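Glp_546_48378_50642 (Giardia intestinalis, PDB 2QVW) cleaves double-stranded RNA into 21 to 23 bp siRNAs as the Dicer ribonuclease of the RNA interference pathway. Local coordinates at residues A[686-698]-A[714-726]. Numbering follows the deposited sequence.
With MN (manganese (II) ion), chain E; MN (manganese (II) ion), chain G.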
ATOM      1  N   GLU A 686       0.747  26.498  -3.119  1.00 35.63           N
ATOM      2  CA  GLU A 686      -0.535  26.612  -3.801  1.00 36.63           C
ATOM      3  C   GLU A 686      -1.131  28.011  -3.725  1.00 36.55           C
ATOM      4  O   GLU A 686      -1.976  28.366  -4.549  1.00 36.59           O
ATOM      5  CB  GLU A 686      -1.552  25.608  -3.245  1.00 36.83           C
ATOM      6  CG  GLU A 686      -1.447  24.200  -3.828  1.00 39.13           C
ATOM      7  CD  GLU A 686      -2.682  23.353  -3.542  1.00 41.06           C
ATOM      8  OE1 GLU A 686      -2.990  23.134  -2.349  1.00 42.80           O
ATOM      9  OE2 GLU A 686      -3.351  22.909  -4.506  1.00 42.07           O
ATOM     10  N   THR A 687      -0.702  28.800  -2.742  1.00 36.78           N
ATOM     11  CA  THR A 687      -1.216  30.161  -2.594  1.00 37.09           C
ATOM     12  C   THR A 687      -1.091  30.903  -3.921  1.00 37.08           C
ATOM     13  O   THR A 687      -0.133  30.690  -4.672  1.00 36.98           O
ATOM     14  CB  THR A 687      -0.462  30.945  -1.499  1.00 37.14           C
ATOM     15  OG1 THR A 687       0.937  30.959  -1.786  1.00 37.65           O
ATOM     16  CG2 THR A 687      -0.688  30.306  -0.143  1.00 37.01           C
ATOM     17  N   ASN A 688      -2.065  31.768  -4.209  1.00 37.22           N
ATOM     18  CA  ASN A 688      -2.063  32.509  -5.460  1.00 37.46           C
ATOM     19  C   ASN A 688      -0.725  33.176  -5.708  1.00 37.10           C
ATOM     20  O   ASN A 688      -0.063  32.898  -6.704  1.00 37.32           O
ATOM     21  CB  ASN A 688      -3.160  33.567  -5.464  1.00 37.82           C
ATOM     22  CG  ASN A 688      -3.265  34.281  -6.801  1.00 38.76           C
ATOM     23  OD1 ASN A 688      -2.336  34.964  -7.234  1.00 34.62           O
ATOM     24  ND2 ASN A 688      -4.399  34.113  -7.470  1.00 35.00           N
ATOM     25  N   SER A 689      -0.342  34.063  -4.796  1.00 36.42           N
ATOM     26  CA  SER A 689       0.920  34.783  -4.888  1.00 35.93           C
ATOM     27  C   SER A 689       2.022  33.897  -5.451  1.00 35.42           C
ATOM     28  O   SER A 689       2.726  34.288  -6.380  1.00 35.21           O
ATOM     29  CB  SER A 689       1.332  35.276  -3.508  1.00 36.11           C
ATOM     30  OG  SER A 689       1.542  34.176  -2.637  1.00 36.86           O
ATOM     31  N   VAL A 690       2.173  32.702  -4.885  1.00 34.91           N
ATOM     32  CA  VAL A 690       3.201  31.773  -5.351  1.00 34.33           C
ATOM     33  C   VAL A 690       2.964  31.425  -6.818  1.00 34.30           C
ATOM     34  O   VAL A 690       3.847  31.605  -7.660  1.00 34.11           O
ATOM     35  CB  VAL A 690       3.206  30.463  -4.522  1.00 34.04           C
ATOM     36  CG1 VAL A 690       4.243  29.505  -5.073  1.00 33.46           C
ATOM     37  CG2 VAL A 690       3.513  30.765  -3.069  1.00 34.05           C
ATOM     38  N   LEU A 691       1.763  30.935  -7.114  1.00 34.30           N
ATOM     39  CA  LEU A 691       1.390  30.549  -8.473  1.00 34.21           C
ATOM     40  C   LEU A 691       1.421  31.742  -9.422  1.00 34.50           C
ATOM     41  O   LEU A 691       1.810  31.620 -10.583  1.00 34.39           O
ATOM     42  CB  LEU A 691      -0.008  29.924  -8.474  1.00 33.84           C
ATOM     43  CG  LEU A 691      -0.204  28.705  -7.573  1.00 33.39           C
ATOM     44  CD1 LEU A 691      -1.652  28.280  -7.590  1.00 32.60           C
ATOM     45  CD2 LEU A 691       0.677  27.581  -8.039  1.00 33.02           C
ATOM     46  N   GLY A 692       1.008  32.897  -8.919  1.00 35.10           N
ATOM     47  CA  GLY A 692       0.991  34.091  -9.736  1.00 36.12           C
ATOM     48  C   GLY A 692       2.362  34.464 -10.255  1.00 36.80           C
ATOM     49  O   GLY A 692       2.530  34.700 -11.448  1.00 36.91           O
ATOM     50  N   ARG A 693       3.338  34.527  -9.354  1.00 37.31           N
ATOM     51  CA  ARG A 693       4.708  34.866  -9.718  1.00 37.86           C
ATOM     52  C   ARG A 693       5.187  33.966 -10.848  1.00 37.53           C
ATOM     53  O   ARG A 693       5.900  34.411 -11.746  1.00 37.56           O
ATOM     54  CB  ARG A 693       5.640  34.683  -8.525  1.00 38.47           C
ATOM     55  CG  ARG A 693       5.290  35.472  -7.285  1.00 40.93           C
ATOM     56  CD  ARG A 693       6.375  35.232  -6.256  1.00 45.98           C
ATOM     57  NE  ARG A 693       6.268  36.085  -5.080  1.00 50.19           N
ATOM     58  CZ  ARG A 693       7.319  36.523  -4.389  1.00 52.10           C
ATOM     59  NH1 ARG A 693       8.552  36.190  -4.760  1.00 52.49           N
ATOM     60  NH2 ARG A 693       7.142  37.286  -3.319  1.00 52.34           N
ATOM     61  N   LEU A 694       4.800  32.694 -10.785  1.00 37.33           N
ATOM     62  CA  LEU A 694       5.182  31.718 -11.801  1.00 37.15           C
ATOM     63  C   LEU A 694       4.668  32.191 -13.142  1.00 37.37           C
ATOM     64  O   LEU A 694       5.404  32.221 -14.123  1.00 37.40           O
ATOM     65  CB  LEU A 694       4.589  30.338 -11.488  1.00 36.93           C
ATOM     66  CG  LEU A 694       5.012  29.624 -10.193  1.00 36.29           C
ATOM     67  CD1 LEU A 694       4.283  28.305 -10.076  1.00 35.94           C
ATOM     68  CD2 LEU A 694       6.510  29.386 -10.190  1.00 36.12           C
ATOM     69  N   THR A 695       3.393  32.563 -13.163  1.00 37.71           N
ATOM     70  CA  THR A 695       2.720  33.061 -14.357  1.00 38.21           C
ATOM     71  C   THR A 695       3.477  34.220 -15.003  1.00 39.03           C
ATOM     72  O   THR A 695       3.380  34.444 -16.210  1.00 39.19           O
ATOM     73  CB  THR A 695       1.319  33.557 -14.000  1.00 37.99           C
ATOM     74  OG1 THR A 695       0.567  32.484 -13.427  1.00 37.78           O
ATOM     75  CG2 THR A 695       0.618  34.081 -15.228  1.00 37.96           C
ATOM     76  N   LYS A 696       4.224  34.958 -14.185  1.00 40.18           N
ATOM     77  CA  LYS A 696       4.992  36.105 -14.652  1.00 41.21           C
ATOM     78  C   LYS A 696       6.330  35.709 -15.263  1.00 42.05           C
ATOM     79  O   LYS A 696       6.869  36.421 -16.113  1.00 42.16           O
ATOM     80  CB  LYS A 696       5.227  37.073 -13.497  1.00 41.18           C
ATOM     81  CG  LYS A 696       3.951  37.607 -12.880  1.00 41.22           C
ATOM     82  CD  LYS A 696       4.263  38.493 -11.697  1.00 41.17           C
ATOM     83  CE  LYS A 696       2.999  38.980 -11.021  1.00 41.04           C
ATOM     84  NZ  LYS A 696       3.334  39.811  -9.830  1.00 41.59           N
ATOM     85  N   ARG A 697       6.870  34.577 -14.830  1.00 43.27           N
ATOM     86  CA  ARG A 697       8.144  34.107 -15.350  1.00 44.73           C
ATOM     87  C   ARG A 697       8.080  33.810 -16.838  1.00 45.43           C
ATOM     88  O   ARG A 697       9.076  33.433 -17.455  1.00 45.58           O
ATOM     89  CB  ARG A 697       8.584  32.863 -14.593  1.00 44.89           C
ATOM     90  CG  ARG A 697       8.935  33.146 -13.157  1.00 46.67           C
ATOM     91  CD  ARG A 697       9.310  31.866 -12.438  1.00 50.18           C
ATOM     92  NE  ARG A 697       9.576  32.109 -11.027  1.00 52.95           N
ATOM     93  CZ  ARG A 697       9.723  31.146 -10.128  1.00 54.28           C
ATOM     94  NH1 ARG A 697       9.626  29.874 -10.499  1.00 54.40           N
ATOM     95  NH2 ARG A 697       9.969  31.456  -8.861  1.00 55.27           N
ATOM     96  N   PHE A 698       6.898  33.970 -17.411  1.00 46.54           N
ATOM     97  CA  PHE A 698       6.720  33.741 -18.830  1.00 47.61           C
ATOM     98  C   PHE A 698       7.122  35.013 -19.566  1.00 48.46           C
ATOM     99  O   PHE A 698       6.947  36.124 -19.052  1.00 48.61           O
ATOM    100  CB  PHE A 698       5.259  33.415 -19.131  1.00 47.57           C
ATOM    101  CG  PHE A 698       4.868  32.003 -18.803  1.00 48.01           C
ATOM    102  CD1 PHE A 698       5.387  30.936 -19.530  1.00 48.06           C
ATOM    103  CD2 PHE A 698       3.972  31.736 -17.774  1.00 48.27           C
ATOM    104  CE1 PHE A 698       5.018  29.624 -19.238  1.00 48.33           C
ATOM    105  CE2 PHE A 698       3.597  30.427 -17.476  1.00 48.15           C
ATOM    106  CZ  PHE A 698       4.123  29.371 -18.210  1.00 48.43           C
ATOM    107  N   GLN A 714      -3.338  44.835 -10.813  1.00 65.23           N
ATOM    108  CA  GLN A 714      -2.079  44.919 -10.088  1.00 64.08           C
ATOM    109  C   GLN A 714      -1.222  43.667 -10.060  1.00 62.70           C
ATOM    110  O   GLN A 714      -1.719  42.559 -10.219  1.00 62.89           O
ATOM    111  CB  GLN A 714      -2.342  45.405  -8.671  1.00 64.43           C
ATOM    112  CG  GLN A 714      -2.863  46.826  -8.638  1.00 65.54           C
ATOM    113  CD  GLN A 714      -2.466  47.555  -7.379  1.00 67.27           C
ATOM    114  OE1 GLN A 714      -2.871  47.185  -6.276  1.00 68.14           O
ATOM    115  NE2 GLN A 714      -1.655  48.593  -7.534  1.00 68.15           N
ATOM    116  N   PRO A 715       0.092  43.836  -9.847  1.00 61.15           N
ATOM    117  CA  PRO A 715       1.047  42.727  -9.798  1.00 59.73           C
ATOM    118  C   PRO A 715       0.665  41.644  -8.803  1.00 58.14           C
ATOM    119  O   PRO A 715       1.014  40.477  -8.975  1.00 58.11           O
ATOM    120  CB  PRO A 715       2.353  43.420  -9.425  1.00 59.84           C
ATOM    121  CG  PRO A 715       2.197  44.765 -10.029  1.00 60.58           C
ATOM    122  CD  PRO A 715       0.791  45.113  -9.640  1.00 61.15           C
ATOM    123  N   ASP A 716      -0.058  42.031  -7.760  1.00 56.32           N
ATOM    124  CA  ASP A 716      -0.486  41.082  -6.736  1.00 54.39           C
ATOM    125  C   ASP A 716      -1.895  40.565  -6.994  1.00 52.53           C
ATOM    126  O   ASP A 716      -2.472  39.893  -6.148  1.00 52.41           O
ATOM    127  CB  ASP A 716      -0.426  41.745  -5.358  1.00 54.87           C
ATOM    128  CG  ASP A 716      -1.349  42.944  -5.248  1.00 55.85           C
ATOM    129  OD1 ASP A 716      -1.285  43.825  -6.124  1.00 56.57           O
ATOM    130  OD2 ASP A 716      -2.131  43.011  -4.282  1.00 56.70           O
ATOM    131  N   SER A 717      -2.441  40.878  -8.165  1.00 50.30           N
ATOM    132  CA  SER A 717      -3.791  40.446  -8.516  1.00 48.18           C
ATOM    133  C   SER A 717      -3.964  38.937  -8.418  1.00 46.61           C
ATOM    134  O   SER A 717      -2.992  38.182  -8.315  1.00 46.39           O
ATOM    135  CB  SER A 717      -4.162  40.900  -9.931  1.00 48.39           C
ATOM    136  OG  SER A 717      -5.470  40.477 -10.270  1.00 48.23           O
ATOM    137  N   LYS A 718      -5.219  38.505  -8.464  1.00 44.62           N
ATOM    138  CA  LYS A 718      -5.564  37.090  -8.377  1.00 42.66           C
ATOM    139  C   LYS A 718      -5.400  36.430  -9.741  1.00 40.90           C
ATOM    140  O   LYS A 718      -4.753  35.388  -9.864  1.00 40.89           O
ATOM    141  CB  LYS A 718      -7.014  36.949  -7.886  1.00 43.01           C
ATOM    142  CG  LYS A 718      -7.325  37.864  -6.706  1.00 44.52           C
ATOM    143  CD  LYS A 718      -8.538  37.427  -5.920  1.00 47.34           C
ATOM    144  CE  LYS A 718      -8.598  38.172  -4.581  1.00 48.27           C
ATOM    145  NZ  LYS A 718      -9.685  37.669  -3.681  1.00 49.59           N
ATOM    146  N   VAL A 719      -5.980  37.062 -10.759  1.00 38.51           N
ATOM    147  CA  VAL A 719      -5.937  36.568 -12.127  1.00 36.18           C
ATOM    148  C   VAL A 719      -4.602  35.965 -12.496  1.00 34.69           C
ATOM    149  O   VAL A 719      -4.535  35.042 -13.296  1.00 34.35           O
ATOM    150  CB  VAL A 719      -6.233  37.684 -13.120  1.00 36.15           C
ATOM    151  CG1 VAL A 719      -6.131  37.151 -14.526  1.00 35.60           C
ATOM    152  CG2 VAL A 719      -7.619  38.246 -12.869  1.00 35.88           C
ATOM    153  N   TYR A 720      -3.537  36.499 -11.917  1.00 33.19           N
ATOM    154  CA  TYR A 720      -2.203  36.001 -12.187  1.00 31.77           C
ATOM    155  C   TYR A 720      -2.071  34.561 -11.730  1.00 31.09           C
ATOM    156  O   TYR A 720      -1.637  33.697 -12.489  1.00 31.20           O
ATOM    157  CB  TYR A 720      -1.170  36.881 -11.485  1.00 31.63           C
ATOM    158  CG  TYR A 720      -0.821  38.134 -12.259  1.00 30.55           C
ATOM    159  CD1 TYR A 720      -0.013  38.071 -13.398  1.00 29.67           C
ATOM    160  CD2 TYR A 720      -1.314  39.384 -11.870  1.00 30.15           C
ATOM    161  CE1 TYR A 720       0.295  39.217 -14.126  1.00 29.82           C
ATOM    162  CE2 TYR A 720      -1.012  40.539 -12.598  1.00 30.23           C
ATOM    163  CZ  TYR A 720      -0.208  40.444 -13.720  1.00 30.17           C
ATOM    164  OH  TYR A 720       0.100  41.577 -14.438  1.00 30.39           O
ATOM    165  N   GLY A 721      -2.447  34.298 -10.486  1.00 30.25           N
ATOM    166  CA  GLY A 721      -2.352  32.945  -9.988  1.00 29.63           C
ATOM    167  C   GLY A 721      -3.398  32.075 -10.647  1.00 29.11           C
ATOM    168  O   GLY A 721      -3.133  30.932 -11.013  1.00 28.70           O
ATOM    169  N   ASP A 722      -4.587  32.643 -10.810  1.00 28.86           N
ATOM    170  CA  ASP A 722      -5.731  31.955 -11.401  1.00 28.56           C
ATOM    171  C   ASP A 722      -5.557  31.536 -12.857  1.00 27.99           C
ATOM    172  O   ASP A 722      -6.066  30.504 -13.271  1.00 28.11           O
ATOM    173  CB  ASP A 722      -6.987  32.821 -11.249  1.00 28.79           C
ATOM    174  CG  ASP A 722      -7.485  32.877  -9.812  1.00 29.78           C
ATOM    175  OD1 ASP A 722      -6.676  33.161  -8.897  1.00 30.81           O
ATOM    176  OD2 ASP A 722      -8.690  32.637  -9.594  1.00 31.29           O
ATOM    177  N   THR A 723      -4.852  32.329 -13.647  1.00 27.31           N
ATOM    178  CA  THR A 723      -4.647  31.949 -15.037  1.00 26.44           C
ATOM    179  C   THR A 723      -3.638  30.808 -15.091  1.00 25.71           C
ATOM    180  O   THR A 723      -3.699  29.961 -15.980  1.00 25.65           O
ATOM    181  CB  THR A 723      -4.120  33.120 -15.888  1.00 26.60           C
ATOM    182  OG1 THR A 723      -2.892  33.596 -15.335  1.00 27.05           O
ATOM    183  CG2 THR A 723      -5.144  34.248 -15.936  1.00 26.09           C
ATOM    184  N   PHE A 724      -2.711  30.781 -14.137  1.00 24.92           N
ATOM    185  CA  PHE A 724      -1.724  29.715 -14.107  1.00 24.29           C
ATOM    186  C   PHE A 724      -2.453  28.382 -14.011  1.00 24.03           C
ATOM    187  O   PHE A 724      -2.188  27.469 -14.784  1.00 23.81           O
ATOM    188  CB  PHE A 724      -0.791  29.862 -12.908  1.00 24.15           C
ATOM    189  CG  PHE A 724       0.247  28.768 -12.817  1.00 24.23           C
ATOM    190  CD1 PHE A 724       1.439  28.850 -13.538  1.00 23.79           C
ATOM    191  CD2 PHE A 724       0.009  27.632 -12.035  1.00 24.29           C
ATOM    192  CE1 PHE A 724       2.378  27.819 -13.484  1.00 23.67           C
ATOM    193  CE2 PHE A 724       0.938  26.590 -11.969  1.00 23.32           C
ATOM    194  CZ  PHE A 724       2.126  26.680 -12.695  1.00 23.69           C
ATOM    195  N   GLU A 725      -3.374  28.274 -13.058  1.00 24.06           N
ATOM    196  CA  GLU A 725      -4.149  27.050 -12.877  1.00 23.85           C
ATOM    197  C   GLU A 725      -4.897  26.754 -14.161  1.00 23.37           C
ATOM    198  O   GLU A 725      -5.100  25.590 -14.523  1.00 23.26           O
ATOM    199  CB  GLU A 725      -5.169  27.206 -11.751  1.00 23.70           C
ATOM    200  CG  GLU A 725      -4.605  27.586 -10.401  1.00 24.82           C
ATOM    201  CD  GLU A 725      -5.707  27.767  -9.377  1.00 26.28           C
ATOM    202  OE1 GLU A 725      -6.678  28.506  -9.656  1.00 26.38           O
ATOM    203  OE2 GLU A 725      -5.615  27.173  -8.288  1.00 27.52           O
ATOM    204  N   ALA A 726      -5.333  27.817 -14.833  1.00 22.90           N
ATOM    205  CA  ALA A 726      -6.045  27.686 -16.092  1.00 22.31           C
ATOM    206  C   ALA A 726      -5.095  27.029 -17.084  1.00 22.07           C
ATOM    207  O   ALA A 726      -5.471  26.112 -17.817  1.00 22.13           O
ATOM    208  CB  ALA A 726      -6.461  29.055 -16.592  1.00 22.13           C
TER
HETATM  209 MN    MN E 755      -7.132  30.350  -7.963  1.00 32.42          MN
HETATM  210 MN    MN G 757      -4.659  24.543  -5.661  1.00 77.74          MN
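Gly-692 CA and Gly-721 CA lie 3.5 Å apart where helix 688-696 crosses the start of helix 718-735 at 75°. With no side chain on either glycine, backbone packs directly on backbone.

Three side chains of helix 688-696 hydrogen-bond to main-chain carbonyls across this crossing. With CG anti to the backbone N (chi1 -175°), the Asn-688 amide reaches across to the first turn of the facing helix, where ND2 donates to Lys-718 O at 2.7 Å; the bond is nearly straight and the oxygen lies in the amide plane. OD1 of the same amide receives a weak bond from Gly-721 N. Thr-695 OG1 donates to Tyr-720 O (2.7 Å), and the extended Lys-696 carries NZ to Pro-715 O in the turn before the second helix.

Two CH-pi contacts flank these bonds. Lys-696 passes at about a right angle over one face of the Tyr-720 ring, CE 4.0 Å from its centroid, and Leu-694 CD1 lies over a face of Phe-724. Leu-691 CD2 makes an apolar contact with Phe-724 CD2 at 4.1 Å; the side chain of Phe-724 also touches Val-748 of helix 737-748.

Glu-725 OE1 binds one manganese ion at 2.5 Å, in a site shared with Asp-722 and Glu-651; Glu-686 OE2 and Asp-655 bind a second. Lys-718 O accepts from both Asn-688 ND2 and Asp-722 N, so an amide that helps join the helices is tied to the turn bearing a metal-site aspartate of this ribonuclease III domain.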